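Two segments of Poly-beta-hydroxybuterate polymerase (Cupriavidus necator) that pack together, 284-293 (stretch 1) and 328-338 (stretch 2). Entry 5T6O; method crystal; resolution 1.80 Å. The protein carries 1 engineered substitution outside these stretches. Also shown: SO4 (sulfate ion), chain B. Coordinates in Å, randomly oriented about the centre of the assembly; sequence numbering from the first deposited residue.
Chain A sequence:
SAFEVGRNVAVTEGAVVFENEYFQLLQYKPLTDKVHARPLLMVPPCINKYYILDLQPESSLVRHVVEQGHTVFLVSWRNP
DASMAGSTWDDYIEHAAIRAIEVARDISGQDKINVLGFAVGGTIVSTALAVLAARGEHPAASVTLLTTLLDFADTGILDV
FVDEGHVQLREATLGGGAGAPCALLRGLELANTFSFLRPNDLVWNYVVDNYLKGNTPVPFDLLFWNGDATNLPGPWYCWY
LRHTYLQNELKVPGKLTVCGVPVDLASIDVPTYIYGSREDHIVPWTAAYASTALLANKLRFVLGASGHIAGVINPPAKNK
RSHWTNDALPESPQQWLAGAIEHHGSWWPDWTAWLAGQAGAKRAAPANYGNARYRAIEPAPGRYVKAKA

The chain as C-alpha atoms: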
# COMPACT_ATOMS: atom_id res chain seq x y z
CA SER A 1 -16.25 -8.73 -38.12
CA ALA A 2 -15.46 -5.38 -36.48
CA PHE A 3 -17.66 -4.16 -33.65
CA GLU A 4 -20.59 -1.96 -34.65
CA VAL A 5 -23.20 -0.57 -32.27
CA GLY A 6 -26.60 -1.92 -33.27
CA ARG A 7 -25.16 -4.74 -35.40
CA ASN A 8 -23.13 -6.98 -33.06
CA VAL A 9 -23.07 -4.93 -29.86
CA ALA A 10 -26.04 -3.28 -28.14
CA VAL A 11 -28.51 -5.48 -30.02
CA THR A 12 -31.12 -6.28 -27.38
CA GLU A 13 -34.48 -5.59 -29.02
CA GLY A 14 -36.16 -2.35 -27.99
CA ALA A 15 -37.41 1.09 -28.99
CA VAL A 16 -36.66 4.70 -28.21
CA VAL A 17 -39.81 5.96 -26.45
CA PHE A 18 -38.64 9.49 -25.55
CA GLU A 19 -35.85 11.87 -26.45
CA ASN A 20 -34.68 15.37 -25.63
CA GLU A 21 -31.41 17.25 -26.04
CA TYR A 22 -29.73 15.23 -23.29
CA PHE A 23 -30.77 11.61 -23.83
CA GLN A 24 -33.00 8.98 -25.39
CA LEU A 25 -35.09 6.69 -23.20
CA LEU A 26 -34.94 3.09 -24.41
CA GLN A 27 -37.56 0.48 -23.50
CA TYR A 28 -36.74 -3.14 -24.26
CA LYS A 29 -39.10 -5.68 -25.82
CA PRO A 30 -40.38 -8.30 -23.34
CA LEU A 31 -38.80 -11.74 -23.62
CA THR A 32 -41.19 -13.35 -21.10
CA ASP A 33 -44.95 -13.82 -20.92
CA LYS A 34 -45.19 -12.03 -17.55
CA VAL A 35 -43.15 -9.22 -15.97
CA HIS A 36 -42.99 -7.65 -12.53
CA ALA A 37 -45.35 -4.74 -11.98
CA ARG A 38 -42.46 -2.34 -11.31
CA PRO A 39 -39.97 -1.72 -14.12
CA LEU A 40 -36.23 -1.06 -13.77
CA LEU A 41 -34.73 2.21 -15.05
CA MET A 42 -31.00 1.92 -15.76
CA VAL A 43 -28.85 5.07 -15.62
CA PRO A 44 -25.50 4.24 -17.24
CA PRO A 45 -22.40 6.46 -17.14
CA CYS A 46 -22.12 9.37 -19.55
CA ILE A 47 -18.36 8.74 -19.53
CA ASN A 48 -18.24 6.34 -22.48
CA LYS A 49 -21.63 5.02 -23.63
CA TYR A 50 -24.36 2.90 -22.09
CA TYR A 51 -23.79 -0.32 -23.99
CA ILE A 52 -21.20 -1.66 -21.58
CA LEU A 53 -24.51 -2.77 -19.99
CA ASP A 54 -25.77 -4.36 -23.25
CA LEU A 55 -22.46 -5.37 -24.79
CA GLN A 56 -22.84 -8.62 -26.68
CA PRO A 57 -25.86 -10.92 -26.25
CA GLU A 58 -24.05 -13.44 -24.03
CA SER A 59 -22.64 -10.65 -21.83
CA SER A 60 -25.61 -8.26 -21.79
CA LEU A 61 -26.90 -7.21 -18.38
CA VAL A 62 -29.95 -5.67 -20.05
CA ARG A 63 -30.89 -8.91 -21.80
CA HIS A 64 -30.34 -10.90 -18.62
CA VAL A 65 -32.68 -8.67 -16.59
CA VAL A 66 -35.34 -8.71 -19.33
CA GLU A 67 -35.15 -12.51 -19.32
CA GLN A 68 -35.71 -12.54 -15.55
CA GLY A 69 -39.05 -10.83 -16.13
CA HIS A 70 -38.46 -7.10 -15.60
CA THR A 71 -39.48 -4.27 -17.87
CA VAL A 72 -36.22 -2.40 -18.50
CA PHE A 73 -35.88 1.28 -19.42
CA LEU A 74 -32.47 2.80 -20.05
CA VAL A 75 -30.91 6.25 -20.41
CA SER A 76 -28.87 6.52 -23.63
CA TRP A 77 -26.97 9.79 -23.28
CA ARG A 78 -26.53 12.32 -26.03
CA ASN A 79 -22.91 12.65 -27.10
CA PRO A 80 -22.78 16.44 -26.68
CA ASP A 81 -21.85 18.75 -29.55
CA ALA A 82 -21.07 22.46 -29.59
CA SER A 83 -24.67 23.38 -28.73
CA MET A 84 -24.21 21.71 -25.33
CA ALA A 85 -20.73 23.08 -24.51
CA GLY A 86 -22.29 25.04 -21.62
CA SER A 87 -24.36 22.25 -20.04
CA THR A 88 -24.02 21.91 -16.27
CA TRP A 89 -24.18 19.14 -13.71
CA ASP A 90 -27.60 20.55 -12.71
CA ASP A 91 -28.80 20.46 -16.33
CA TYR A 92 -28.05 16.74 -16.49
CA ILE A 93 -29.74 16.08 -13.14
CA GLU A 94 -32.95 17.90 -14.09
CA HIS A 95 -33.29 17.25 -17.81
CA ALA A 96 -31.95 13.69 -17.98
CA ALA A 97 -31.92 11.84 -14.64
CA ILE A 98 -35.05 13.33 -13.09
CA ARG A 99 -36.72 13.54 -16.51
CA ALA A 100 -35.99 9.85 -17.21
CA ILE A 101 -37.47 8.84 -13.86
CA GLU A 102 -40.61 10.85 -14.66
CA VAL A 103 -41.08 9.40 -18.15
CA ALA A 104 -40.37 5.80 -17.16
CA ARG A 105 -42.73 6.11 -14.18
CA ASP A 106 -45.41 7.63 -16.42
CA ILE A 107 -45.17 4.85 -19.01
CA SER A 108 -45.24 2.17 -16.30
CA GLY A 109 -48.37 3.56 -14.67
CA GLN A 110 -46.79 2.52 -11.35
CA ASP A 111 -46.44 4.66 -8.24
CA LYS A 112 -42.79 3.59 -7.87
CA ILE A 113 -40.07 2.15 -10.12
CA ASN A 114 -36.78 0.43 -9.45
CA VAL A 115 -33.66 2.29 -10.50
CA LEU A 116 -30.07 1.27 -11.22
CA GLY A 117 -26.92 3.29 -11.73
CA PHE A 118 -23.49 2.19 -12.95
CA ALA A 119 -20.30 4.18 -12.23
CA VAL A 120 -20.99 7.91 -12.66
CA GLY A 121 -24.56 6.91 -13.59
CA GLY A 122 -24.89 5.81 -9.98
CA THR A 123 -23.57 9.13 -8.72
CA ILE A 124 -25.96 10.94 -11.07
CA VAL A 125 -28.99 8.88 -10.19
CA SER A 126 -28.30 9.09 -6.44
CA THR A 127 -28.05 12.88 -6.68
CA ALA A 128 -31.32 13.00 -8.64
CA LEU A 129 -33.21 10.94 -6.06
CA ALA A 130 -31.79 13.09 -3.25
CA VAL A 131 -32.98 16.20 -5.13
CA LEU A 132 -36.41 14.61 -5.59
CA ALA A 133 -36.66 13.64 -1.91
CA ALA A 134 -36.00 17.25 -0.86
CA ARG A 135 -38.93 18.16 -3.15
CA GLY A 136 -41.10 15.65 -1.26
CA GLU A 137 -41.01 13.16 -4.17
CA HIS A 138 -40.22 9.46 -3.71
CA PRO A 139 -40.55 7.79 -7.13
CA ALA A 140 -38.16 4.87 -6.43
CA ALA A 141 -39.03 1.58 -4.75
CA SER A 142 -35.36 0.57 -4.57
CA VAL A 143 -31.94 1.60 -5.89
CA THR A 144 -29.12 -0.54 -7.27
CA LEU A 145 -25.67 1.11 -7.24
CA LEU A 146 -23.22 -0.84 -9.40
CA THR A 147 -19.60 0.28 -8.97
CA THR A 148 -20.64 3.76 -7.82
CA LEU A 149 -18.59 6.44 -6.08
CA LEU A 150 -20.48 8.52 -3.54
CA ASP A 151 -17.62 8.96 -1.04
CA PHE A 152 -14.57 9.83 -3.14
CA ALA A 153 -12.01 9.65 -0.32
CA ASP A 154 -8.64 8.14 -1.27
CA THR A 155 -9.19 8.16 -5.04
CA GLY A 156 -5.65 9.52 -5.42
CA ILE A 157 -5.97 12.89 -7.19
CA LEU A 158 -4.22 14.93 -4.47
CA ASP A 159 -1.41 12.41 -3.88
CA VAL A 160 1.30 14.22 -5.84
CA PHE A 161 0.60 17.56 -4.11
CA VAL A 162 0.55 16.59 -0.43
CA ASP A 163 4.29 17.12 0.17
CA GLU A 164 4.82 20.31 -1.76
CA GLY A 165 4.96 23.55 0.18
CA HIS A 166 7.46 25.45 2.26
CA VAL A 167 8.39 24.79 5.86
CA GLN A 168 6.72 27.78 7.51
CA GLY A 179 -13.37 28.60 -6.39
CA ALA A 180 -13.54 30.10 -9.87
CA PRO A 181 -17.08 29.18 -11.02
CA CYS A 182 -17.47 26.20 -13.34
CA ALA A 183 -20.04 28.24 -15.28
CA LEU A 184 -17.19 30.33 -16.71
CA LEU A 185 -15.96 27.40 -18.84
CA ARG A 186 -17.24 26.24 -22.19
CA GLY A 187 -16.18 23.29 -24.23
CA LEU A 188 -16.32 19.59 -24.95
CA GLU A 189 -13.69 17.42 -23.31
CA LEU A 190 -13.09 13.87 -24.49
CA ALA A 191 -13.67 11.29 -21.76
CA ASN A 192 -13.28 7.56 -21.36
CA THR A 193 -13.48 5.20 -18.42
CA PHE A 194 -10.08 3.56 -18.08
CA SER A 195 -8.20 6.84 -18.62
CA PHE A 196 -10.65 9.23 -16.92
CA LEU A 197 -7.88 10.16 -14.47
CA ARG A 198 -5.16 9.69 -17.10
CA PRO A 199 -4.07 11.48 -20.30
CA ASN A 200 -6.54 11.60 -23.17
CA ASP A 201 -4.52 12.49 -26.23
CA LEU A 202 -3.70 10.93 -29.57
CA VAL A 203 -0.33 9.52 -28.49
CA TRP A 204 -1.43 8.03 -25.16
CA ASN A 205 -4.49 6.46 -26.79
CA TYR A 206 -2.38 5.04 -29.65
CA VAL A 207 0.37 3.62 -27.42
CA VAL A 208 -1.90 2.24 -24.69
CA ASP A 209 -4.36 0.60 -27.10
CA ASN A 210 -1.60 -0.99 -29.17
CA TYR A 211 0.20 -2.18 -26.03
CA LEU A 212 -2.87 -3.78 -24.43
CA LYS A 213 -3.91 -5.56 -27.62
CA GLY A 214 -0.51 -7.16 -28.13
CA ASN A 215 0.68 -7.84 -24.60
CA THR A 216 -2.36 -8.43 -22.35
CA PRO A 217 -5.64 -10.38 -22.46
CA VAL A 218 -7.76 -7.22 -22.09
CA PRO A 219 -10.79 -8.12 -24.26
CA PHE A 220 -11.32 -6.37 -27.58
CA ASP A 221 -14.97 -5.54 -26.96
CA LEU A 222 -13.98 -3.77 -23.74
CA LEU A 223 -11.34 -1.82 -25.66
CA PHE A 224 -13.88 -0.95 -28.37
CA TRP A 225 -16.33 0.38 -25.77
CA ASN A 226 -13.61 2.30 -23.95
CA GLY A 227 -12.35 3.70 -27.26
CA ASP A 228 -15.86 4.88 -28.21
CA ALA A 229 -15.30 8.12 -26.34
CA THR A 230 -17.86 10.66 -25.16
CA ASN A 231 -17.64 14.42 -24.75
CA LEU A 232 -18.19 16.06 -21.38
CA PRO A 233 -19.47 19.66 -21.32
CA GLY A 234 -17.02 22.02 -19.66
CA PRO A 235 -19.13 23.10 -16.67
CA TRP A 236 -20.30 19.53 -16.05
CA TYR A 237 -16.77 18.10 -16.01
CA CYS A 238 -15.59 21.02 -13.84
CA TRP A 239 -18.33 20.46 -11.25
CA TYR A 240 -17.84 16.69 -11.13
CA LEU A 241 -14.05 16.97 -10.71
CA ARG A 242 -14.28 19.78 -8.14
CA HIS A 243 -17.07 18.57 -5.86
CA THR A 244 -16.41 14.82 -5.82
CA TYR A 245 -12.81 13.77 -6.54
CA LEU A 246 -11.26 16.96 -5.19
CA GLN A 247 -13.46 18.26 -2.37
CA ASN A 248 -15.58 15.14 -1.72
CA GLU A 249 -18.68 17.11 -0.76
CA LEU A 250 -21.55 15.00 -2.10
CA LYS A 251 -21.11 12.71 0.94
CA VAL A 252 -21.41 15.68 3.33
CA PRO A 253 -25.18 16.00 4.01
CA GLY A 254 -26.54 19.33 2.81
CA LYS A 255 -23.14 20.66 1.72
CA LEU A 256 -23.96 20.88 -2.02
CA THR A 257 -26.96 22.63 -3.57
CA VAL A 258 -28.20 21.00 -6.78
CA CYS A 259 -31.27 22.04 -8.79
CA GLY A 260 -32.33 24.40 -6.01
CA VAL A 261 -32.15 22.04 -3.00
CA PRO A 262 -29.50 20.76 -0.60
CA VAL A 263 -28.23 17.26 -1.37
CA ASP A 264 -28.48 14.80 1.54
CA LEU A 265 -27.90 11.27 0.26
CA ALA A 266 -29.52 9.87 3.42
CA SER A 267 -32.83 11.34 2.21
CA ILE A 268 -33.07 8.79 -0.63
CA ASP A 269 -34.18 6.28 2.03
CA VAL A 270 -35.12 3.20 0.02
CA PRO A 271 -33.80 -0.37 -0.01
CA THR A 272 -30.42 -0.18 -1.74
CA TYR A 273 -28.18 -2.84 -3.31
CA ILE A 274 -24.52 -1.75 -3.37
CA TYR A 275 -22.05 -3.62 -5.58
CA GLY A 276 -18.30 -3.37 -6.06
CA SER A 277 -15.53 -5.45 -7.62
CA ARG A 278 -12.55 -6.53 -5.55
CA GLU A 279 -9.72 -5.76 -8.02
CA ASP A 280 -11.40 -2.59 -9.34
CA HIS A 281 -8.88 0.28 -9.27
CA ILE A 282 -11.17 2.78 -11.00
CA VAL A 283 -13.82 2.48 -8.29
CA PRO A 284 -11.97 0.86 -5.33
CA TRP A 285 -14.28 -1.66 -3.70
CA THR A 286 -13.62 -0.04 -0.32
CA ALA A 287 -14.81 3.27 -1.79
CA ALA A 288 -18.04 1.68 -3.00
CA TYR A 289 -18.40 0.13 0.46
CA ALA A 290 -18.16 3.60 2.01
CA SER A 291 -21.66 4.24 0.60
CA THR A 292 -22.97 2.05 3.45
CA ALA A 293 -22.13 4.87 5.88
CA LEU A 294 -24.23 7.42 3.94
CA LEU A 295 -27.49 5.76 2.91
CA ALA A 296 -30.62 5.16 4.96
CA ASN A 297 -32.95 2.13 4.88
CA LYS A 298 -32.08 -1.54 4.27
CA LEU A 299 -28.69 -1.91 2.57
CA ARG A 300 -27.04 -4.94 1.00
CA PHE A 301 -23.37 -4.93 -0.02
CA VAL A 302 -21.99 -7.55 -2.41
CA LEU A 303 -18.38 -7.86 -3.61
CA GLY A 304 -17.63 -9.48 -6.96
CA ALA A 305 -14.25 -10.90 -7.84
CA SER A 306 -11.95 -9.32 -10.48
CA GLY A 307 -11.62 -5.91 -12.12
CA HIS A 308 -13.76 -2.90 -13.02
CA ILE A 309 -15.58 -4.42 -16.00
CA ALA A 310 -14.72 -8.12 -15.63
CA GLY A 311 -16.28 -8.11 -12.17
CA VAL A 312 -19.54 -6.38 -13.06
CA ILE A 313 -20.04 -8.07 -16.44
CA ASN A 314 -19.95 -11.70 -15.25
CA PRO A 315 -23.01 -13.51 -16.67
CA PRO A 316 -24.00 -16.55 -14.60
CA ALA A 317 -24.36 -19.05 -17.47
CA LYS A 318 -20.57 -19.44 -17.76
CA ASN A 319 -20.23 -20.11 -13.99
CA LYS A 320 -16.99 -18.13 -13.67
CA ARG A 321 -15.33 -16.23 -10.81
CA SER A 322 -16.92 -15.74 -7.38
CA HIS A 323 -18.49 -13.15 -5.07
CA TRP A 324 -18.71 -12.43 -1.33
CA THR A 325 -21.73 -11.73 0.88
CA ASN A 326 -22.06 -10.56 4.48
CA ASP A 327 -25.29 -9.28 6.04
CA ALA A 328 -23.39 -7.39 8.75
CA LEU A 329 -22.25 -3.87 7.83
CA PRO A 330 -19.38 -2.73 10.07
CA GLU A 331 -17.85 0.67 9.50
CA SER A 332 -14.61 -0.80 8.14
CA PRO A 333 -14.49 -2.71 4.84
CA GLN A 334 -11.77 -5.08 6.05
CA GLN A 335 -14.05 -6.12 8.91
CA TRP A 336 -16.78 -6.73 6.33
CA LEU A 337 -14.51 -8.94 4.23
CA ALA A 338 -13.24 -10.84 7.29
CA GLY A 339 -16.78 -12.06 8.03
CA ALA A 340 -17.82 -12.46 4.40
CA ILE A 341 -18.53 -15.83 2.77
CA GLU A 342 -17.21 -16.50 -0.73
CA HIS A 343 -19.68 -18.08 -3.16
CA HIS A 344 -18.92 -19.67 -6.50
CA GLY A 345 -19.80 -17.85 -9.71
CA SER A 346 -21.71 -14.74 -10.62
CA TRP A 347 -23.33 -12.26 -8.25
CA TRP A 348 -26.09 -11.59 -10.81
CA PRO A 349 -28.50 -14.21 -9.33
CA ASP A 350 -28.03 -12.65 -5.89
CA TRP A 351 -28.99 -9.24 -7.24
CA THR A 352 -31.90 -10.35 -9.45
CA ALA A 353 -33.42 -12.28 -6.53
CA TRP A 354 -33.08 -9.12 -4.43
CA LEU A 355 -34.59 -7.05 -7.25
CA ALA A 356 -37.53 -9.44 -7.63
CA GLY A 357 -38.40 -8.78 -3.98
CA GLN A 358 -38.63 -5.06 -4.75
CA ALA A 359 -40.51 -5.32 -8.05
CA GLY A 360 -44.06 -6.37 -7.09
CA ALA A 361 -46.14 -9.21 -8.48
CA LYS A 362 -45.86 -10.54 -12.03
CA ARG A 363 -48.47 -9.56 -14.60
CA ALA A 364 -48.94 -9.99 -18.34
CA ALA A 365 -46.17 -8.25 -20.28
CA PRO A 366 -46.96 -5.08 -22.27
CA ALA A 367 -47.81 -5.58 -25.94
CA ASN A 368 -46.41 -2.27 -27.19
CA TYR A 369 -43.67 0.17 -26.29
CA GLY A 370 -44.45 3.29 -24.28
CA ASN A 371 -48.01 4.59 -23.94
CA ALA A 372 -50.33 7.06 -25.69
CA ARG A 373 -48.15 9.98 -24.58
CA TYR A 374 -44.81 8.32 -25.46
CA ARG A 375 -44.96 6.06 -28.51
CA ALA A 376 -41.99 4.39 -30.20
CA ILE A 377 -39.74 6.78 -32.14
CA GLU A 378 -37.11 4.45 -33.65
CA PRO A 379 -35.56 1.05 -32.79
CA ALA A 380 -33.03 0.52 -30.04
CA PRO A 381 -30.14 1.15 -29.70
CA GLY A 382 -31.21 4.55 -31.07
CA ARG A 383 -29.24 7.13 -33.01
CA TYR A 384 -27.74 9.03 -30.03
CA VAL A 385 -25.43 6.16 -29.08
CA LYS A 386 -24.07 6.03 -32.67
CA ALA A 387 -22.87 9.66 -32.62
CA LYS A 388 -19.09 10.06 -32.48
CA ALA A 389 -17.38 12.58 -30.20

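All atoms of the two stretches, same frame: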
# COMPACT_ATOMS: atom_id res chain seq x y z
N PRO A 284 -12.41 1.82 -6.35
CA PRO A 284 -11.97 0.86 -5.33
C PRO A 284 -13.17 0.27 -4.59
O PRO A 284 -14.13 0.97 -4.28
CB PRO A 284 -11.11 1.72 -4.39
CG PRO A 284 -10.56 2.80 -5.30
CD PRO A 284 -11.69 3.11 -6.26
N TRP A 285 -13.11 -1.04 -4.32
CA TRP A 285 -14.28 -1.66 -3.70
C TRP A 285 -14.52 -1.08 -2.31
O TRP A 285 -15.68 -0.96 -1.89
CB TRP A 285 -14.14 -3.19 -3.65
CG TRP A 285 -13.35 -3.79 -2.50
CD1 TRP A 285 -12.04 -4.17 -2.51
CD2 TRP A 285 -13.85 -4.13 -1.19
NE1 TRP A 285 -11.68 -4.70 -1.29
CE2 TRP A 285 -12.77 -4.68 -0.46
CE3 TRP A 285 -15.09 -4.01 -0.56
CZ2 TRP A 285 -12.90 -5.11 0.86
CZ3 TRP A 285 -15.22 -4.45 0.76
CH2 TRP A 285 -14.14 -4.99 1.45
N THR A 286 -13.46 -0.66 -1.62
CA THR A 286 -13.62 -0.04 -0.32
C THR A 286 -14.33 1.31 -0.43
O THR A 286 -15.04 1.72 0.50
CB THR A 286 -12.26 0.13 0.35
OG1 THR A 286 -11.39 0.82 -0.54
CG2 THR A 286 -11.65 -1.23 0.64
N ALA A 287 -14.14 2.00 -1.56
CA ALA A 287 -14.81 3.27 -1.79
C ALA A 287 -16.29 3.06 -2.06
O ALA A 287 -17.13 3.80 -1.53
CB ALA A 287 -14.15 4.01 -2.96
N ALA A 288 -16.63 2.06 -2.87
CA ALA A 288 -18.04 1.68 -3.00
C ALA A 288 -18.63 1.32 -1.65
O ALA A 288 -19.75 1.73 -1.32
CB ALA A 288 -18.19 0.51 -3.97
N TYR A 289 -17.88 0.56 -0.84
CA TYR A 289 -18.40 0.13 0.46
C TYR A 289 -18.71 1.32 1.35
O TYR A 289 -19.63 1.26 2.18
CB TYR A 289 -17.40 -0.79 1.16
CG TYR A 289 -17.93 -1.36 2.45
CD1 TYR A 289 -18.77 -2.47 2.44
CD2 TYR A 289 -17.60 -0.80 3.68
CE1 TYR A 289 -19.27 -3.00 3.61
CE2 TYR A 289 -18.10 -1.32 4.87
CZ TYR A 289 -18.93 -2.43 4.82
OH TYR A 289 -19.45 -2.97 5.97
N ALA A 290 -17.94 2.41 1.21
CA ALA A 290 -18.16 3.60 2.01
C ALA A 290 -19.57 4.17 1.82
O ALA A 290 -20.03 4.93 2.68
CB ALA A 290 -17.11 4.66 1.67
N SER A 291 -20.27 3.83 0.73
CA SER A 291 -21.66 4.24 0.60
C SER A 291 -22.53 3.70 1.74
O SER A 291 -23.57 4.30 2.03
CB SER A 291 -22.25 3.79 -0.74
OG SER A 291 -21.54 4.38 -1.82
N THR A 292 -22.14 2.60 2.38
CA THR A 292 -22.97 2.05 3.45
C THR A 292 -23.03 2.97 4.66
O THR A 292 -23.91 2.80 5.51
CB THR A 292 -22.48 0.67 3.91
OG1 THR A 292 -21.14 0.77 4.41
CG2 THR A 292 -22.54 -0.34 2.77
N ALA A 293 -22.12 3.92 4.77
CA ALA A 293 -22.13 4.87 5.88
C ALA A 293 -23.01 6.08 5.61
O ALA A 293 -23.23 6.87 6.53
CB ALA A 293 -20.70 5.34 6.18
N ALA A 328 -23.87 -8.42 7.84
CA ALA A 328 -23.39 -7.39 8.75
C ALA A 328 -22.69 -6.28 7.97
O ALA A 328 -22.09 -6.51 6.91
CB ALA A 328 -22.44 -7.98 9.78
N LEU A 329 -22.76 -5.06 8.50
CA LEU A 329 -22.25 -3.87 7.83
C LEU A 329 -21.43 -3.05 8.82
O LEU A 329 -21.85 -1.97 9.25
CB LEU A 329 -23.40 -3.06 7.23
CG LEU A 329 -24.22 -3.76 6.14
CD1 LEU A 329 -25.46 -2.96 5.72
CD2 LEU A 329 -23.36 -4.05 4.92
N PRO A 330 -20.25 -3.53 9.20
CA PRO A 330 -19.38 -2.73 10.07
C PRO A 330 -18.87 -1.51 9.33
O PRO A 330 -18.95 -1.41 8.10
CB PRO A 330 -18.24 -3.69 10.42
CG PRO A 330 -18.20 -4.65 9.26
CD PRO A 330 -19.64 -4.83 8.85
N GLU A 331 -18.34 -0.56 10.10
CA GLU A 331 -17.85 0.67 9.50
C GLU A 331 -16.68 0.40 8.55
O GLU A 331 -16.56 1.03 7.50
CB GLU A 331 -17.44 1.67 10.60
N SER A 332 -15.85 -0.58 8.88
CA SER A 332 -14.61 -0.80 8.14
C SER A 332 -14.80 -1.89 7.10
O SER A 332 -15.36 -2.96 7.41
CB SER A 332 -13.49 -1.21 9.10
OG SER A 332 -12.54 -2.03 8.46
N PRO A 333 -14.34 -1.67 5.87
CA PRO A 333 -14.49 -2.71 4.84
C PRO A 333 -13.70 -3.98 5.13
O PRO A 333 -14.17 -5.07 4.78
CB PRO A 333 -14.00 -2.02 3.55
CG PRO A 333 -13.31 -0.77 3.99
CD PRO A 333 -13.91 -0.38 5.30
N GLN A 334 -12.53 -3.87 5.76
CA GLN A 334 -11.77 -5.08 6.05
C GLN A 334 -12.51 -5.96 7.04
O GLN A 334 -12.47 -7.19 6.93
CB GLN A 334 -10.38 -4.71 6.59
CG GLN A 334 -9.31 -5.72 6.21
CD GLN A 334 -9.32 -6.06 4.72
OE1 GLN A 334 -9.36 -5.17 3.86
NE2 GLN A 334 -9.28 -7.34 4.41
N GLN A 335 -13.19 -5.35 8.01
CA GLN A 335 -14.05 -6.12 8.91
C GLN A 335 -15.17 -6.81 8.14
O GLN A 335 -15.53 -7.95 8.45
CB GLN A 335 -14.63 -5.23 10.01
CG GLN A 335 -13.66 -4.80 11.08
CD GLN A 335 -13.63 -5.75 12.26
OE1 GLN A 335 -13.99 -5.38 13.38
NE2 GLN A 335 -13.19 -6.98 12.02
N TRP A 336 -15.73 -6.12 7.15
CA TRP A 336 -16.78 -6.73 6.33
C TRP A 336 -16.24 -7.96 5.62
O TRP A 336 -16.85 -9.04 5.67
CB TRP A 336 -17.32 -5.73 5.31
CG TRP A 336 -18.44 -6.30 4.48
CD1 TRP A 336 -19.77 -6.27 4.79
CD2 TRP A 336 -18.33 -7.02 3.24
NE1 TRP A 336 -20.50 -6.91 3.82
CE2 TRP A 336 -19.64 -7.38 2.86
CE3 TRP A 336 -17.26 -7.38 2.41
CZ2 TRP A 336 -19.91 -8.10 1.67
CZ3 TRP A 336 -17.52 -8.10 1.24
CH2 TRP A 336 -18.84 -8.44 0.88
N LEU A 337 -15.09 -7.82 4.97
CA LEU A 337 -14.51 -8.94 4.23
C LEU A 337 -14.11 -10.08 5.15
O LEU A 337 -14.26 -11.25 4.77
CB LEU A 337 -13.32 -8.43 3.42
CG LEU A 337 -12.70 -9.42 2.44
CD1 LEU A 337 -13.76 -10.00 1.52
CD2 LEU A 337 -11.63 -8.68 1.65
N ALA A 338 -13.66 -9.78 6.37
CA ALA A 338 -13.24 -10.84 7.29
C ALA A 338 -14.40 -11.77 7.63
O ALA A 338 -14.20 -12.98 7.82
CB ALA A 338 -12.64 -10.24 8.56
S SO4 B . -8.14 -6.40 -0.51
O1 SO4 B . -8.30 -7.54 0.39
O2 SO4 B . -6.72 -6.06 -0.56
O3 SO4 B . -8.59 -6.75 -1.86
O4 SO4 B . -8.91 -5.27 0.01
O HOH W 1 -20.45 1.18 6.88

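Two aromatic residues one helical turn apart, Trp285 and Tyr289, carry most of this contact from the first stretch, and Pro333, in the first turn of the second helix, is the surface on which both rest. The helix axes run nearly at right angles (99°) and come no closer than 10.7 Å, a separation that leaves room for large rings between the backbones.

Tyr289 points its CA-to-CB bond toward the second stretch, and its chi1 of -175° (t) extends the ring across the gap. At the far end the hydroxyl donates a hydrogen bond to a backbone carbonyl, Tyr289 OH to Pro330 O at 2.7 Å, with the acceptor near the plane of the ring. A phenol suits this place because its apolar ring can be buried while its tip serves a polar backbone atom. Pro333 CA lies over one face of the ring, 4.2 Å from its centroid, in a CH-pi contact. Trp336, also in t (chi1 -178°), reaches back so that Tyr289 CE1 sits over a face of the indole, 3.5 Å from Trp336 CD1; the two ring planes are inclined at 51°.

Trp285 solves a different problem. Its CA-to-CB bond points sideways, but with chi1 at 84° (p) and chi2 at -97° the indole swings so that its six-membered ring reaches the second helix. There Trp285 CH2 packs 3.6 Å from Pro333 CB, Trp285 CZ3 lies 3.9 Å from Trp336 CE3, and Trp285 CZ2 lies 3.9 Å from Leu337 CD2. Leu337, with chi1 t and chi2 p, supplies a branched apolar end for this contact. The indole nitrogen remains free to bond outside the protein: Trp285 NE1 donates to O4 of the sulfate at 3.1 Å, an ion probably from the crystallisation liquor.

Pro333 suits the first turn of its helix, where its lack of an amide hydrogen costs no helical bond, and its compact ring also meets Thr286, with Thr286 CG2 3.8 Å from Pro333 CG. Just before it, Ser332 caps the helix: its CA-to-CB bond points away from the first stretch, and at chi1 152° its OG accepts weak bonds from Gln334 N (3.3 Å) and Gln335 N (3.4 Å).

Thr292 adopts p (60°), which lets OG1 donate to the backbone Tyr289 O at 2.7 Å. The same OG1 accepts from a water at 2.6 Å, and that water also donates to Pro330 O at 3.2 Å, so the carbonyl bound by Tyr289 receives a second, bridging bond.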